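Local coordinates for protein chymotrypsin (Cellulomonas bogoriensis, PDB 2EA3) that probably cleaves peptide bonds inside proteins as a secreted serine endopeptidase of the chymotrypsin family, this chain being its protease domain, at residues S15-G20 and G31-T36; G26-G31 and Y57-T62. All blocks are in the same frame, centred on the assembly; numbering follows the deposited sequence.

Overall arrangement
Followed from the N terminus, the chain enters contact 1 on strand 14-23, turns into strand 26-29, and reaches the loop 31-36, where the C17-C33 disulfide closes a short loop back onto strand 14-23. Contact 2 opens before that loop is complete: 26-31 follows 15-20 and runs into 31-36 through the shared G31, and its partner 57-62 comes only after strands 39-41 and 45-51. The two closures therefore cross, with centres about 7 Å apart. Both belong to the first of the two six-stranded barrels. Contact 2 joins neighbouring strands within it, contact 1 ties the loop after strand 26-29 to strand 14-23, and a probable S18 O to T29 OG1 hydrogen bond connects them.

Contact 1 (S15-G20 and G31-T36); sequences SRCSIG and GHCGRT
C17 is covalently joined through SG to C33, the two sulfurs 2.0 Å apart with a C-S-S-C torsion of -93°, close to the relaxed value for a disulfide. In both residues SG sits anti to the carbonyl carbon, beside the backbone N, and the bridge holds the CA atoms of C17 and C33 6.1 Å apart. The chain of R16 is bent at chi2 and chi3, and its NH1 gives a weak hydrogen bond to the backbone O of C33 at 2.6 Å; the 129° angle at the hydrogen shows how far from straight it is. The same NH1 lies 4.0 Å from CA of G34, which meets the guanidinium at its edge. C17 SG also stands oblique to the imidazole of H32, 4.5 Å from its NE2, while the polar atoms of that ring are engaged elsewhere: NE2 hydrogen-bonds S137 OG. Y9 of strand 8-11 touches both cysteine side chains. A disulfide next to the histidine of a Ser-His-Asp triad, here probably H32 with D56 and S137, is a recurrent feature of chymotrypsin-like serine proteases of the S1 family.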
loop_
_atom_site.group_PDB
_atom_site.type_symbol
_atom_site.label_atom_id
_atom_site.label_comp_id
_atom_site.label_asym_id
_atom_site.label_seq_id
_atom_site.Cartn_x
_atom_site.Cartn_y
_atom_site.Cartn_z
ATOM N N SER A 15 2.938 -9.056 -11.930
ATOM C CA SER A 15 2.490 -8.942 -10.548
ATOM C C SER A 15 3.462 -7.962 -9.902
ATOM O O SER A 15 4.367 -8.368 -9.165
ATOM C CB SER A 15 2.519 -10.344 -9.892
ATOM O OG SER A 15 1.657 -10.434 -8.769
ATOM N N ARG A 16 3.316 -6.683 -10.241
ATOM C CA ARG A 16 4.300 -5.644 -9.869
ATOM C C ARG A 16 4.079 -5.157 -8.443
ATOM O O ARG A 16 5.014 -4.704 -7.785
ATOM C CB ARG A 16 4.177 -4.398 -10.772
ATOM C CG ARG A 16 4.103 -4.646 -12.255
ATOM C CD ARG A 16 4.990 -3.670 -13.021
ATOM N NE ARG A 16 4.349 -2.372 -13.223
ATOM C CZ ARG A 16 3.637 -2.043 -14.300
ATOM N NH1 ARG A 16 3.104 -0.829 -14.389
ATOM N NH2 ARG A 16 3.458 -2.917 -15.292
ATOM N N CYS A 17 2.824 -5.213 -8.001
ATOM C CA CYS A 17 2.417 -4.536 -6.769
ATOM C C CYS A 17 1.336 -5.285 -5.998
ATOM O O CYS A 17 0.739 -6.260 -6.486
ATOM C CB CYS A 17 1.923 -3.121 -7.083
ATOM S SG CYS A 17 3.244 -1.993 -7.591
ATOM N N SER A 18 1.097 -4.806 -4.780
ATOM C CA SER A 18 0.072 -5.334 -3.905
ATOM C C SER A 18 -0.996 -4.264 -3.643
ATOM O O SER A 18 -0.739 -3.053 -3.805
ATOM C CB SER A 18 0.722 -5.769 -2.590
ATOM O OG SER A 18 1.750 -6.738 -2.812
ATOM N N ILE A 19 -2.189 -4.728 -3.280
ATOM C CA ILE A 19 -3.298 -3.879 -2.854
ATOM C C ILE A 19 -2.966 -3.214 -1.525
ATOM O O ILE A 19 -2.448 -3.868 -0.606
ATOM C CB ILE A 19 -4.589 -4.705 -2.707
ATOM C CG1 ILE A 19 -5.011 -5.271 -4.073
ATOM C CG2 ILE A 19 -5.740 -3.861 -2.121
ATOM C CD1 ILE A 19 -5.984 -6.404 -3.972
ATOM N N GLY A 20 -3.275 -1.916 -1.435
ATOM C CA GLY A 20 -3.098 -1.149 -0.219
ATOM C C GLY A 20 -4.322 -1.319 0.671
ATOM O O GLY A 20 -4.329 -2.152 1.599
ATOM N N GLY A 31 1.811 4.842 -6.399
ATOM C CA GLY A 31 1.829 5.501 -7.726
ATOM C C GLY A 31 2.830 4.936 -8.707
ATOM O O GLY A 31 2.612 4.974 -9.916
ATOM N N HIS A 32 3.949 4.411 -8.207
ATOM C CA HIS A 32 4.940 3.824 -9.120
ATOM C C HIS A 32 4.465 2.512 -9.747
ATOM O O HIS A 32 5.108 2.009 -10.672
ATOM C CB HIS A 32 6.327 3.678 -8.469
ATOM C CG HIS A 32 6.456 2.505 -7.537
ATOM N ND1 HIS A 32 6.402 2.636 -6.168
ATOM C CD2 HIS A 32 6.698 1.194 -7.780
ATOM C CE1 HIS A 32 6.564 1.455 -5.605
ATOM N NE2 HIS A 32 6.750 0.561 -6.563
ATOM N N CYS A 33 3.343 1.972 -9.272
ATOM C CA CYS A 33 2.799 0.740 -9.838
ATOM C C CYS A 33 2.244 0.908 -11.237
ATOM O O CYS A 33 2.320 -0.015 -12.043
ATOM C CB CYS A 33 1.711 0.167 -8.942
ATOM S SG CYS A 33 2.390 -0.192 -7.322
ATOM N N GLY A 34 1.685 2.075 -11.533
ATOM C CA GLY A 34 1.181 2.304 -12.873
ATOM C C GLY A 34 0.655 3.703 -13.042
ATOM O O GLY A 34 0.496 4.435 -12.068
ATOM N N ARG A 35 0.370 4.067 -14.286
ATOM C CA ARG A 35 -0.089 5.412 -14.569
ATOM C C ARG A 35 -1.583 5.429 -14.852
ATOM O O ARG A 35 -2.169 4.420 -15.172
ATOM C CB ARG A 35 0.707 6.016 -15.731
ATOM C CG ARG A 35 0.366 5.434 -17.070
ATOM C CD ARG A 35 0.966 6.292 -18.193
ATOM N NE ARG A 35 2.412 6.449 -18.045
ATOM C CZ ARG A 35 3.321 5.565 -18.456
ATOM N NH1 ARG A 35 4.610 5.810 -18.269
ATOM N NH2 ARG A 35 2.953 4.438 -19.048
ATOM N N THR A 36 -2.193 6.593 -14.716
ATOM C CA THR A 36 -3.612 6.771 -14.999
ATOM C C THR A 36 -3.981 6.140 -16.337
ATOM O O THR A 36 -3.255 6.312 -17.327
ATOM C CB THR A 36 -3.967 8.278 -14.980
ATOM O OG1 THR A 36 -3.751 8.788 -13.659
ATOM C CG2 THR A 36 -5.399 8.511 -15.373
#

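Contact 2 (G26-G31 and Y57-T62); sequences GFITAG and YAFVRT
F27 lays its ring alongside V60, its neighbour across an antiparallel strand pair of the N-terminal chymotrypsin-type beta-barrel. CG of F27 lies between the backbone N and the carbonyl carbon (chi1 71°), and one face of the ring receives V60 CB in a CH-pi contact, 3.8 Å from the ring centroid but displaced toward the rim. V60 CG1 reaches F27 CE1 at 3.6 Å, while T62 CG2 comes to the edge of the F27 ring, the F27 and T62 side chains crossing at about a right angle. I19 and P43 also pack on F27, and Y9 meets it edge-to-face. Replacing F27 with an alanine would probably open a gap over V60 and leave Y9 without its aromatic partner.

Four backbone hydrogen bonds join the strands in two pairs, F27 with V60 and T29 with A58. The one from V60 N to F27 O is almost straight, at 178°, whereas in that from A58 N to T29 O the donor stands above the carbonyl plane. T29 turns its CG2 across to V60 CG2 at 4.0 Å, while its OG1 is hydrogen-bonded to S18 O and Y9 OH.

The opposite face of the sheet carries I28 and F59. I28 CG2 touches F59 CD1 only loosely, its outer chain leading away toward I172 and L178. F59 has CG anti to the backbone N (chi1 165°), and its ring comes nearer the partner strand, with F59 CD1 3.5 Å from F27 O and G26 N at the ring edge. At the end of the pair G26 is wedged between V60 and T62, where a CB would collide with V60 O. Its CA makes a CA-H...O contact with that oxygen at 3.2 Å and lies 3.3 Å from T62 OG1.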
loop_
_atom_site.group_PDB
_atom_site.type_symbol
_atom_site.label_atom_id
_atom_site.label_comp_id
_atom_site.label_asym_id
_atom_site.label_seq_id
_atom_site.Cartn_x
_atom_site.Cartn_y
_atom_site.Cartn_z
ATOM N N GLY A 26 -12.971 1.501 -5.199
ATOM C CA GLY A 26 -11.826 0.705 -5.602
ATOM C C GLY A 26 -10.810 0.562 -4.499
ATOM O O GLY A 26 -11.164 0.308 -3.366
ATOM N N PHE A 27 -9.538 0.692 -4.847
ATOM C CA PHE A 27 -8.461 0.511 -3.866
ATOM C C PHE A 27 -7.316 1.471 -4.125
ATOM O O PHE A 27 -7.152 2.007 -5.229
ATOM C CB PHE A 27 -7.985 -0.959 -3.776
ATOM C CG PHE A 27 -7.205 -1.440 -4.980
ATOM C CD1 PHE A 27 -7.865 -2.090 -6.028
ATOM C CD2 PHE A 27 -5.817 -1.255 -5.074
ATOM C CE1 PHE A 27 -7.164 -2.547 -7.148
ATOM C CE2 PHE A 27 -5.112 -1.705 -6.187
ATOM C CZ PHE A 27 -5.801 -2.362 -7.231
ATOM N N ILE A 28 -6.543 1.730 -3.080
ATOM C CA ILE A 28 -5.384 2.577 -3.199
ATOM C C ILE A 28 -4.121 1.732 -3.114
ATOM O O ILE A 28 -4.123 0.636 -2.521
ATOM C CB ILE A 28 -5.392 3.716 -2.147
ATOM C CG1 ILE A 28 -5.497 3.155 -0.723
ATOM C CG2 ILE A 28 -6.516 4.718 -2.463
ATOM C CD1 ILE A 28 -5.295 4.246 0.349
ATOM N N THR A 29 -3.049 2.233 -3.724
ATOM C CA THR A 29 -1.826 1.451 -3.936
ATOM C C THR A 29 -0.730 2.487 -4.206
ATOM O O THR A 29 -1.004 3.684 -4.038
ATOM C CB THR A 29 -2.019 0.393 -5.078
ATOM O OG1 THR A 29 -0.878 -0.490 -5.167
ATOM C CG2 THR A 29 -2.283 1.081 -6.462
ATOM N N ALA A 30 0.467 2.057 -4.627
ATOM C CA ALA A 30 1.580 2.992 -4.833
ATOM C C ALA A 30 1.502 3.560 -6.248
ATOM O O ALA A 30 1.159 2.845 -7.184
ATOM C CB ALA A 30 2.948 2.297 -4.625
ATOM N N GLY A 31 1.811 4.842 -6.399
ATOM C CA GLY A 31 1.829 5.501 -7.726
ATOM C C GLY A 31 2.830 4.936 -8.707
ATOM O O GLY A 31 2.612 4.974 -9.916
ATOM N N TYR A 57 1.545 7.527 -4.764
ATOM C CA TYR A 57 0.199 7.014 -4.541
ATOM C C TYR A 57 -0.611 6.907 -5.803
ATOM O O TYR A 57 -0.351 7.611 -6.773
ATOM C CB TYR A 57 -0.589 7.807 -3.481
ATOM C CG TYR A 57 -0.844 9.284 -3.748
ATOM C CD1 TYR A 57 -0.184 10.264 -3.011
ATOM C CD2 TYR A 57 -1.749 9.701 -4.738
ATOM C CE1 TYR A 57 -0.420 11.652 -3.256
ATOM C CE2 TYR A 57 -2.005 11.075 -4.968
ATOM C CZ TYR A 57 -1.348 12.031 -4.228
ATOM O OH TYR A 57 -1.605 13.376 -4.478
ATOM N N ALA A 58 -1.615 6.041 -5.743
ATOM C CA ALA A 58 -2.535 5.847 -6.855
ATOM C C ALA A 58 -3.842 5.300 -6.354
ATOM O O ALA A 58 -3.911 4.704 -5.284
ATOM C CB ALA A 58 -1.927 4.929 -7.913
ATOM N N PHE A 59 -4.880 5.502 -7.153
ATOM C CA PHE A 59 -6.197 4.979 -6.871
ATOM C C PHE A 59 -6.587 4.154 -8.080
ATOM O O PHE A 59 -6.471 4.628 -9.219
ATOM C CB PHE A 59 -7.186 6.145 -6.688
ATOM C CG PHE A 59 -8.638 5.738 -6.748
ATOM C CD1 PHE A 59 -9.156 4.776 -5.882
ATOM C CD2 PHE A 59 -9.490 6.342 -7.673
ATOM C CE1 PHE A 59 -10.502 4.408 -5.944
ATOM C CE2 PHE A 59 -10.848 5.954 -7.738
ATOM C CZ PHE A 59 -11.342 5.006 -6.863
ATOM N N VAL A 60 -7.065 2.934 -7.833
ATOM C CA VAL A 60 -7.525 2.058 -8.912
ATOM C C VAL A 60 -9.030 1.883 -8.747
ATOM O O VAL A 60 -9.495 1.413 -7.709
ATOM C CB VAL A 60 -6.770 0.689 -8.898
ATOM C CG1 VAL A 60 -7.346 -0.295 -9.972
ATOM C CG2 VAL A 60 -5.271 0.894 -9.087
ATOM N N ARG A 61 -9.795 2.317 -9.750
ATOM C CA ARG A 61 -11.249 2.173 -9.712
ATOM C C ARG A 61 -11.617 0.767 -10.142
ATOM O O ARG A 61 -11.145 0.292 -11.170
ATOM C CB ARG A 61 -11.949 3.181 -10.640
ATOM C CG ARG A 61 -13.487 3.142 -10.522
ATOM C CD ARG A 61 -14.173 3.558 -11.818
ATOM N NE ARG A 61 -15.639 3.396 -11.764
ATOM C CZ ARG A 61 -16.324 2.336 -12.221
ATOM N NH1 ARG A 61 -15.710 1.301 -12.802
ATOM N NH2 ARG A 61 -17.648 2.323 -12.108
ATOM N N THR A 62 -12.453 0.113 -9.347
ATOM C CA THR A 62 -12.943 -1.230 -9.658
ATOM C C THR A 62 -14.442 -1.122 -9.978
ATOM O O THR A 62 -15.103 -0.135 -9.645
ATOM C CB THR A 62 -12.729 -2.220 -8.468
ATOM O OG1 THR A 62 -13.383 -1.706 -7.308
ATOM C CG2 THR A 62 -11.240 -2.424 -8.157
#